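Local coordinates for pyridine nucleotide-disulphide oxidoreductase dimerisation region (Escherichia coli BL21, PDB 6KYY), which is an FAD-containing flavoprotein disulfide reductase of the pyridine nucleotide-disulfide oxidoreductase family, probably involved in resistance to reactive chlorine species, at residues 141-153 and 228-240. Numbering follows the deposited sequence.
Sequences PPIPGITTTPGVY and HVERISHHENQVQ. With CU (copper (II) ion), chain S.
Ile232 is the main bump of this contact, pushing its side chain from the edge strand 231-234 of a three-stranded antiparallel sheet into a hollow formed by the looped chain 141-153. That chain leads into strand 152-153, an outermost strand of the parallel sheet in the Rossmann-like part of the enzyme; Leu253, on the neighbouring strand 252-255, also touches Ile232. The two branches of Ile232 part inside the hollow: with chi1 at -50°, CG1 stands beside the backbone N and carries CD1 to Ile146 CD1 at 3.9 Å, whereas CG2, anti to that N, meets Val152 CG2 at 3.8 Å, the side chains crossing at about a right angle. Ile143 CG2 completes the hollow beside Ile232 CG1 (4.0 Å), lies on the backbone of Glu230 and Arg231, where a classic beta bulge faces His242, and also touches Val229 CG1. Nearby, copper is modelled 2.1 Å from His228 NE2, with doubtful ring geometry. Beside the apolar groups, Ile232 N donates a hydrogen bond of 3.2 Å to Pro144 O, nearly in line with the carbonyl. Gly145 follows within a type II turn and lets the loop pass close to the strand. Farther along, Val239 CG2 fits against bare Gly151, 3.5 Å from its CA, in the type I turn 149-152. At the hairpin end, Thr149 CG2 lies against His234 CB, and Pro150 CD sits over one face of the His234 ring, 3.8 Å from its centroid.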
ATOM      1  N   PRO B 141     -19.926  28.290   9.297  1.00 24.18           N
ATOM      2  CA  PRO B 141     -20.481  29.257   8.355  1.00 26.04           C
ATOM      3  C   PRO B 141     -21.537  30.118   9.022  1.00 34.48           C
ATOM      4  O   PRO B 141     -22.226  29.670   9.955  1.00 28.16           O
ATOM      5  CB  PRO B 141     -21.094  28.369   7.254  1.00 26.22           C
ATOM      6  CG  PRO B 141     -20.469  27.019   7.442  1.00 25.85           C
ATOM      7  CD  PRO B 141     -20.220  26.902   8.909  1.00 26.80           C
ATOM      8  N   PRO B 142     -21.706  31.366   8.576  1.00 36.16           N
ATOM      9  CA  PRO B 142     -22.680  32.277   9.217  1.00 32.09           C
ATOM     10  C   PRO B 142     -24.108  32.014   8.753  1.00 41.91           C
ATOM     11  O   PRO B 142     -24.731  32.794   8.026  1.00 33.25           O
ATOM     12  CB  PRO B 142     -22.165  33.662   8.802  1.00 27.96           C
ATOM     13  CG  PRO B 142     -21.057  33.435   7.783  1.00 21.33           C
ATOM     14  CD  PRO B 142     -21.044  31.991   7.424  1.00 34.74           C
ATOM     15  N   ILE B 143     -24.651  30.885   9.183  1.00 38.69           N
ATOM     16  CA  ILE B 143     -26.015  30.473   8.863  1.00 42.43           C
ATOM     17  C   ILE B 143     -26.824  30.484  10.153  1.00 47.24           C
ATOM     18  O   ILE B 143     -26.405  29.865  11.136  1.00 39.96           O
ATOM     19  CB  ILE B 143     -26.054  29.080   8.207  1.00 33.78           C
ATOM     20  CG1 ILE B 143     -25.055  29.011   7.050  1.00 36.58           C
ATOM     21  CG2 ILE B 143     -27.456  28.758   7.719  1.00 50.10           C
ATOM     22  CD1 ILE B 143     -24.709  27.602   6.621  1.00 39.96           C
ATOM     23  N   PRO B 144     -27.967  31.169  10.196  1.00 44.92           N
ATOM     24  CA  PRO B 144     -28.721  31.270  11.453  1.00 43.12           C
ATOM     25  C   PRO B 144     -29.186  29.909  11.951  1.00 32.75           C
ATOM     26  O   PRO B 144     -29.592  29.044  11.171  1.00 50.94           O
ATOM     27  CB  PRO B 144     -29.910  32.168  11.087  1.00 44.31           C
ATOM     28  CG  PRO B 144     -29.500  32.879   9.840  1.00 48.10           C
ATOM     29  CD  PRO B 144     -28.574  31.958   9.112  1.00 32.05           C
ATOM     30  N   GLY B 145     -29.119  29.728  13.267  1.00 41.12           N
ATOM     31  CA  GLY B 145     -29.582  28.501  13.881  1.00 50.09           C
ATOM     32  C   GLY B 145     -28.641  27.325  13.768  1.00 49.80           C
ATOM     33  O   GLY B 145     -29.091  26.179  13.857  1.00 49.60           O
ATOM     34  N   ILE B 146     -27.346  27.567  13.572  1.00 55.42           N
ATOM     35  CA  ILE B 146     -26.391  26.468  13.481  1.00 39.49           C
ATOM     36  C   ILE B 146     -25.782  26.132  14.841  1.00 46.54           C
ATOM     37  O   ILE B 146     -25.478  24.966  15.111  1.00 41.40           O
ATOM     38  CB  ILE B 146     -25.299  26.798  12.446  1.00 41.55           C
ATOM     39  CG1 ILE B 146     -24.381  25.593  12.224  1.00 30.64           C
ATOM     40  CG2 ILE B 146     -24.491  28.017  12.871  1.00 36.68           C
ATOM     41  CD1 ILE B 146     -23.659  25.616  10.896  1.00 29.04           C
ATOM     42  N   THR B 147     -25.614  27.127  15.714  1.00 56.98           N
ATOM     43  CA  THR B 147     -25.027  26.891  17.027  1.00 51.20           C
ATOM     44  C   THR B 147     -26.018  26.243  17.988  1.00 56.34           C
ATOM     45  O   THR B 147     -25.619  25.438  18.837  1.00 47.70           O
ATOM     46  CB  THR B 147     -24.507  28.211  17.608  1.00 62.70           C
ATOM     47  OG1 THR B 147     -23.464  28.724  16.769  1.00 50.99           O
ATOM     48  CG2 THR B 147     -23.961  28.018  19.018  1.00 48.60           C
ATOM     49  N   THR B 148     -27.306  26.555  17.853  1.00 58.53           N
ATOM     50  CA  THR B 148     -28.305  26.124  18.824  1.00 60.54           C
ATOM     51  C   THR B 148     -28.996  24.819  18.448  1.00 54.64           C
ATOM     52  O   THR B 148     -29.478  24.109  19.337  1.00 64.66           O
ATOM     53  CB  THR B 148     -29.365  27.214  19.002  1.00 62.47           C
ATOM     54  OG1 THR B 148     -30.416  27.022  18.046  1.00 59.92           O
ATOM     55  CG2 THR B 148     -28.751  28.594  18.799  1.00 42.20           C
ATOM     56  N   THR B 149     -29.057  24.488  17.165  1.00 47.22           N
ATOM     57  CA  THR B 149     -29.830  23.329  16.722  1.00 44.83           C
ATOM     58  C   THR B 149     -29.126  22.036  17.132  1.00 51.13           C
ATOM     59  O   THR B 149     -27.938  21.864  16.840  1.00 51.16           O
ATOM     60  CB  THR B 149     -30.031  23.388  15.209  1.00 45.30           C
ATOM     61  OG1 THR B 149     -30.538  24.680  14.846  1.00 45.23           O
ATOM     62  CG2 THR B 149     -31.013  22.333  14.752  1.00 51.39           C
ATOM     63  N   PRO B 150     -29.823  21.106  17.795  1.00 59.73           N
ATOM     64  CA  PRO B 150     -29.117  19.977  18.429  1.00 62.68           C
ATOM     65  C   PRO B 150     -28.548  18.959  17.455  1.00 55.75           C
ATOM     66  O   PRO B 150     -27.487  18.389  17.736  1.00 54.38           O
ATOM     67  CB  PRO B 150     -30.196  19.350  19.324  1.00 33.24           C
ATOM     68  CG  PRO B 150     -31.491  19.746  18.695  1.00 38.22           C
ATOM     69  CD  PRO B 150     -31.260  21.114  18.119  1.00 46.60           C
ATOM     70  N   GLY B 151     -29.212  18.698  16.331  1.00 47.22           N
ATOM     71  CA  GLY B 151     -28.762  17.647  15.442  1.00 50.82           C
ATOM     72  C   GLY B 151     -27.562  17.961  14.577  1.00 50.83           C
ATOM     73  O   GLY B 151     -27.159  17.116  13.772  1.00 40.06           O
ATOM     74  N   VAL B 152     -26.974  19.144  14.716  1.00 72.87           N
ATOM     75  CA  VAL B 152     -25.836  19.565  13.907  1.00 42.95           C
ATOM     76  C   VAL B 152     -24.548  19.188  14.625  1.00 30.28           C
ATOM     77  O   VAL B 152     -24.452  19.297  15.853  1.00 29.50           O
ATOM     78  CB  VAL B 152     -25.903  21.079  13.626  1.00 37.05           C
ATOM     79  CG1 VAL B 152     -24.779  21.509  12.699  1.00 39.55           C
ATOM     80  CG2 VAL B 152     -27.259  21.447  13.039  1.00 31.73           C
ATOM     81  N   TYR B 153     -23.546  18.744  13.864  1.00 31.12           N
ATOM     82  CA  TYR B 153     -22.297  18.277  14.444  1.00 37.51           C
ATOM     83  C   TYR B 153     -21.108  18.828  13.675  1.00 39.39           C
ATOM     84  O   TYR B 153     -21.196  19.132  12.481  1.00 35.28           O
ATOM     85  CB  TYR B 153     -22.215  16.743  14.456  1.00 24.41           C
ATOM     86  CG  TYR B 153     -23.303  16.071  15.258  1.00 34.11           C
ATOM     87  CD1 TYR B 153     -23.191  15.935  16.635  1.00 41.35           C
ATOM     88  CD2 TYR B 153     -24.436  15.562  14.639  1.00 28.83           C
ATOM     89  CE1 TYR B 153     -24.181  15.320  17.374  1.00 26.58           C
ATOM     90  CE2 TYR B 153     -25.430  14.944  15.368  1.00 34.00           C
ATOM     91  CZ  TYR B 153     -25.298  14.827  16.736  1.00 30.72           C
ATOM     92  OH  TYR B 153     -26.287  14.211  17.466  1.00 28.64           O
ATOM     93  N   HIS B 228     -26.681  27.642  -1.397  1.00 43.30           N
ATOM     94  CA  HIS B 228     -26.556  28.682  -0.379  1.00 60.08           C
ATOM     95  C   HIS B 228     -27.584  28.369   0.703  1.00 54.52           C
ATOM     96  O   HIS B 228     -28.755  28.741   0.585  1.00 69.96           O
ATOM     97  CB  HIS B 228     -26.764  30.075  -0.966  1.00 58.63           C
ATOM     98  CG  HIS B 228     -26.546  31.181   0.020  1.00 84.50           C
ATOM     99  ND1 HIS B 228     -25.466  31.214   0.876  1.00 93.00           N
ATOM    100  CD2 HIS B 228     -27.273  32.291   0.291  1.00 78.74           C
ATOM    101  CE1 HIS B 228     -25.535  32.297   1.629  1.00 81.81           C
ATOM    102  NE2 HIS B 228     -26.622  32.968   1.295  1.00 65.96           N
ATOM    103  N   VAL B 229     -27.147  27.672   1.746  1.00 47.73           N
ATOM    104  CA  VAL B 229     -28.024  27.320   2.858  1.00 45.21           C
ATOM    105  C   VAL B 229     -28.235  28.552   3.725  1.00 62.46           C
ATOM    106  O   VAL B 229     -27.277  29.249   4.082  1.00 59.36           O
ATOM    107  CB  VAL B 229     -27.431  26.156   3.667  1.00 42.16           C
ATOM    108  CG1 VAL B 229     -28.131  26.025   5.011  1.00 37.74           C
ATOM    109  CG2 VAL B 229     -27.534  24.860   2.877  1.00 43.38           C
ATOM    110  N   GLU B 230     -29.494  28.828   4.071  1.00 54.21           N
ATOM    111  CA  GLU B 230     -29.849  30.075   4.730  1.00 43.31           C
ATOM    112  C   GLU B 230     -30.439  29.915   6.125  1.00 37.91           C
ATOM    113  O   GLU B 230     -30.527  30.913   6.847  1.00 52.04           O
ATOM    114  CB  GLU B 230     -30.830  30.871   3.856  1.00 54.79           C
ATOM    115  CG  GLU B 230     -30.291  31.166   2.463  1.00 50.77           C
ATOM    116  CD  GLU B 230     -31.362  31.636   1.501  1.00 67.79           C
ATOM    117  OE1 GLU B 230     -32.510  31.156   1.605  1.00 50.61           O
ATOM    118  OE2 GLU B 230     -31.052  32.483   0.636  1.00 66.83           O
ATOM    119  N   ARG B 231     -30.842  28.710   6.529  1.00 38.96           N
ATOM    120  CA  ARG B 231     -31.323  28.505   7.890  1.00 45.84           C
ATOM    121  C   ARG B 231     -31.312  27.019   8.218  1.00 56.99           C
ATOM    122  O   ARG B 231     -31.551  26.174   7.351  1.00 45.49           O
ATOM    123  CB  ARG B 231     -32.730  29.077   8.094  1.00 57.87           C
ATOM    124  CG  ARG B 231     -33.136  29.204   9.559  1.00 57.13           C
ATOM    125  CD  ARG B 231     -34.548  29.749   9.726  1.00 59.13           C
ATOM    126  NE  ARG B 231     -35.448  29.318   8.659  1.00 77.78           N
ATOM    127  CZ  ARG B 231     -35.820  30.087   7.639  1.00 68.74           C
ATOM    128  NH1 ARG B 231     -35.362  31.328   7.543  1.00 53.81           N
ATOM    129  NH2 ARG B 231     -36.641  29.613   6.712  1.00 61.33           N
ATOM    130  N   ILE B 232     -31.039  26.720   9.486  1.00 47.65           N
ATOM    131  CA  ILE B 232     -30.985  25.358  10.004  1.00 38.33           C
ATOM    132  C   ILE B 232     -31.944  25.265  11.184  1.00 36.86           C
ATOM    133  O   ILE B 232     -31.865  26.072  12.117  1.00 53.31           O
ATOM    134  CB  ILE B 232     -29.553  24.975  10.425  1.00 52.58           C
ATOM    135  CG1 ILE B 232     -28.567  25.307   9.301  1.00 40.47           C
ATOM    136  CG2 ILE B 232     -29.483  23.505  10.805  1.00 33.03           C
ATOM    137  CD1 ILE B 232     -27.174  24.767   9.522  1.00 57.34           C
ATOM    138  N   SER B 233     -32.844  24.284  11.142  1.00 51.70           N
ATOM    139  CA  SER B 233     -33.904  24.165  12.133  1.00 58.11           C
ATOM    140  C   SER B 233     -33.995  22.739  12.656  1.00 57.88           C
ATOM    141  O   SER B 233     -33.675  21.778  11.950  1.00 74.17           O
ATOM    142  CB  SER B 233     -35.264  24.576  11.546  1.00 68.04           C
ATOM    143  OG  SER B 233     -35.127  25.651  10.632  1.00 70.55           O
ATOM    144  N   HIS B 234     -34.436  22.612  13.909  1.00 56.65           N
ATOM    145  CA  HIS B 234     -34.858  21.336  14.480  1.00 56.11           C
ATOM    146  C   HIS B 234     -36.360  21.435  14.729  1.00 63.05           C
ATOM    147  O   HIS B 234     -36.809  22.181  15.606  1.00 76.54           O
ATOM    148  CB  HIS B 234     -34.072  20.987  15.748  1.00 64.19           C
ATOM    149  CG  HIS B 234     -34.500  21.732  16.976  1.00 69.12           C
ATOM    150  ND1 HIS B 234     -34.455  23.107  17.068  1.00 72.00           N
ATOM    151  CD2 HIS B 234     -34.978  21.292  18.164  1.00 59.20           C
ATOM    152  CE1 HIS B 234     -34.889  23.481  18.260  1.00 49.38           C
ATOM    153  NE2 HIS B 234     -35.212  22.398  18.944  1.00 52.39           N
ATOM    154  N   HIS B 235     -37.140  20.717  13.927  1.00 54.58           N
ATOM    155  CA  HIS B 235     -38.588  20.815  14.035  1.00100.09           C
ATOM    156  C   HIS B 235     -39.153  19.621  14.793  1.00 94.68           C
ATOM    157  O   HIS B 235     -39.706  19.785  15.885  1.00 68.49           O
ATOM    158  CB  HIS B 235     -39.220  20.946  12.647  1.00102.65           C
ATOM    159  CG  HIS B 235     -39.169  22.336  12.090  1.00 91.47           C
ATOM    160  ND1 HIS B 235     -39.029  23.452  12.886  1.00 94.94           N
ATOM    161  CD2 HIS B 235     -39.237  22.790  10.815  1.00 90.70           C
ATOM    162  CE1 HIS B 235     -39.015  24.534  12.127  1.00 77.64           C
ATOM    163  NE2 HIS B 235     -39.139  24.160  10.867  1.00 80.71           N
ATOM    164  N   GLU B 236     -39.012  18.410  14.236  1.00 83.69           N
ATOM    165  CA  GLU B 236     -39.522  17.225  14.930  1.00 89.65           C
ATOM    166  C   GLU B 236     -38.594  16.042  14.621  1.00 83.89           C
ATOM    167  O   GLU B 236     -38.861  15.212  13.749  1.00 69.05           O
ATOM    168  CB  GLU B 236     -40.974  16.918  14.557  1.00 72.35           C
ATOM    169  CG  GLU B 236     -41.291  16.985  13.070  1.00 94.99           C
ATOM    170  CD  GLU B 236     -41.407  18.404  12.556  1.00 93.32           C
ATOM    171  OE1 GLU B 236     -41.502  19.334  13.386  1.00 84.67           O
ATOM    172  OE2 GLU B 236     -41.405  18.590  11.322  1.00 85.54           O
ATOM    173  N   ASN B 237     -37.484  15.985  15.357  1.00 67.56           N
ATOM    174  CA  ASN B 237     -36.524  14.882  15.458  1.00 59.86           C
ATOM    175  C   ASN B 237     -35.586  14.753  14.260  1.00 64.48           C
ATOM    176  O   ASN B 237     -34.757  13.836  14.257  1.00 40.64           O
ATOM    177  CB  ASN B 237     -37.206  13.522  15.679  1.00 59.37           C
ATOM    178  CG  ASN B 237     -36.384  12.595  16.552  1.00 60.85           C
ATOM    179  OD1 ASN B 237     -36.407  12.696  17.778  1.00 56.81           O
ATOM    180  ND2 ASN B 237     -35.646  11.689  15.921  1.00 53.97           N
ATOM    181  N   GLN B 238     -35.671  15.620  13.254  1.00 58.34           N
ATOM    182  CA  GLN B 238     -34.748  15.573  12.130  1.00 58.45           C
ATOM    183  C   GLN B 238     -34.359  16.989  11.741  1.00 60.26           C
ATOM    184  O   GLN B 238     -35.208  17.883  11.697  1.00 60.76           O
ATOM    185  CB  GLN B 238     -35.357  14.835  10.927  1.00 49.37           C
ATOM    186  CG  GLN B 238     -35.271  13.316  11.031  1.00 39.37           C
ATOM    187  CD  GLN B 238     -35.437  12.623   9.693  1.00 48.36           C
ATOM    188  OE1 GLN B 238     -35.925  13.213   8.730  1.00 41.19           O
ATOM    189  NE2 GLN B 238     -35.032  11.359   9.627  1.00 35.09           N
ATOM    190  N   VAL B 239     -33.069  17.189  11.466  1.00 58.96           N
ATOM    191  CA  VAL B 239     -32.565  18.515  11.129  1.00 43.20           C
ATOM    192  C   VAL B 239     -33.116  18.941   9.777  1.00 48.78           C
ATOM    193  O   VAL B 239     -33.092  18.170   8.808  1.00 51.27           O
ATOM    194  CB  VAL B 239     -31.029  18.521  11.123  1.00 53.46           C
ATOM    195  CG1 VAL B 239     -30.502  19.941  10.972  1.00 53.41           C
ATOM    196  CG2 VAL B 239     -30.495  17.880  12.386  1.00 38.23           C
ATOM    197  N   GLN B 240     -33.609  20.174   9.702  1.00 50.96           N
ATOM    198  CA  GLN B 240     -34.119  20.751   8.464  1.00 56.83           C
ATOM    199  C   GLN B 240     -33.197  21.882   8.035  1.00 63.96           C
ATOM    200  O   GLN B 240     -32.994  22.840   8.789  1.00 69.02           O
ATOM    201  CB  GLN B 240     -35.546  21.270   8.642  1.00 56.07           C
ATOM    202  CG  GLN B 240     -36.615  20.200   8.550  1.00 72.20           C
ATOM    203  CD  GLN B 240     -36.918  19.576   9.894  1.00 60.85           C
ATOM    204  OE1 GLN B 240     -36.652  20.170  10.938  1.00 70.60           O
ATOM    205  NE2 GLN B 240     -37.475  18.371   9.877  1.00 64.70           N
TER
HETATM  206 CU    CU S 506     -25.965  34.123   2.920  1.00 82.93          CU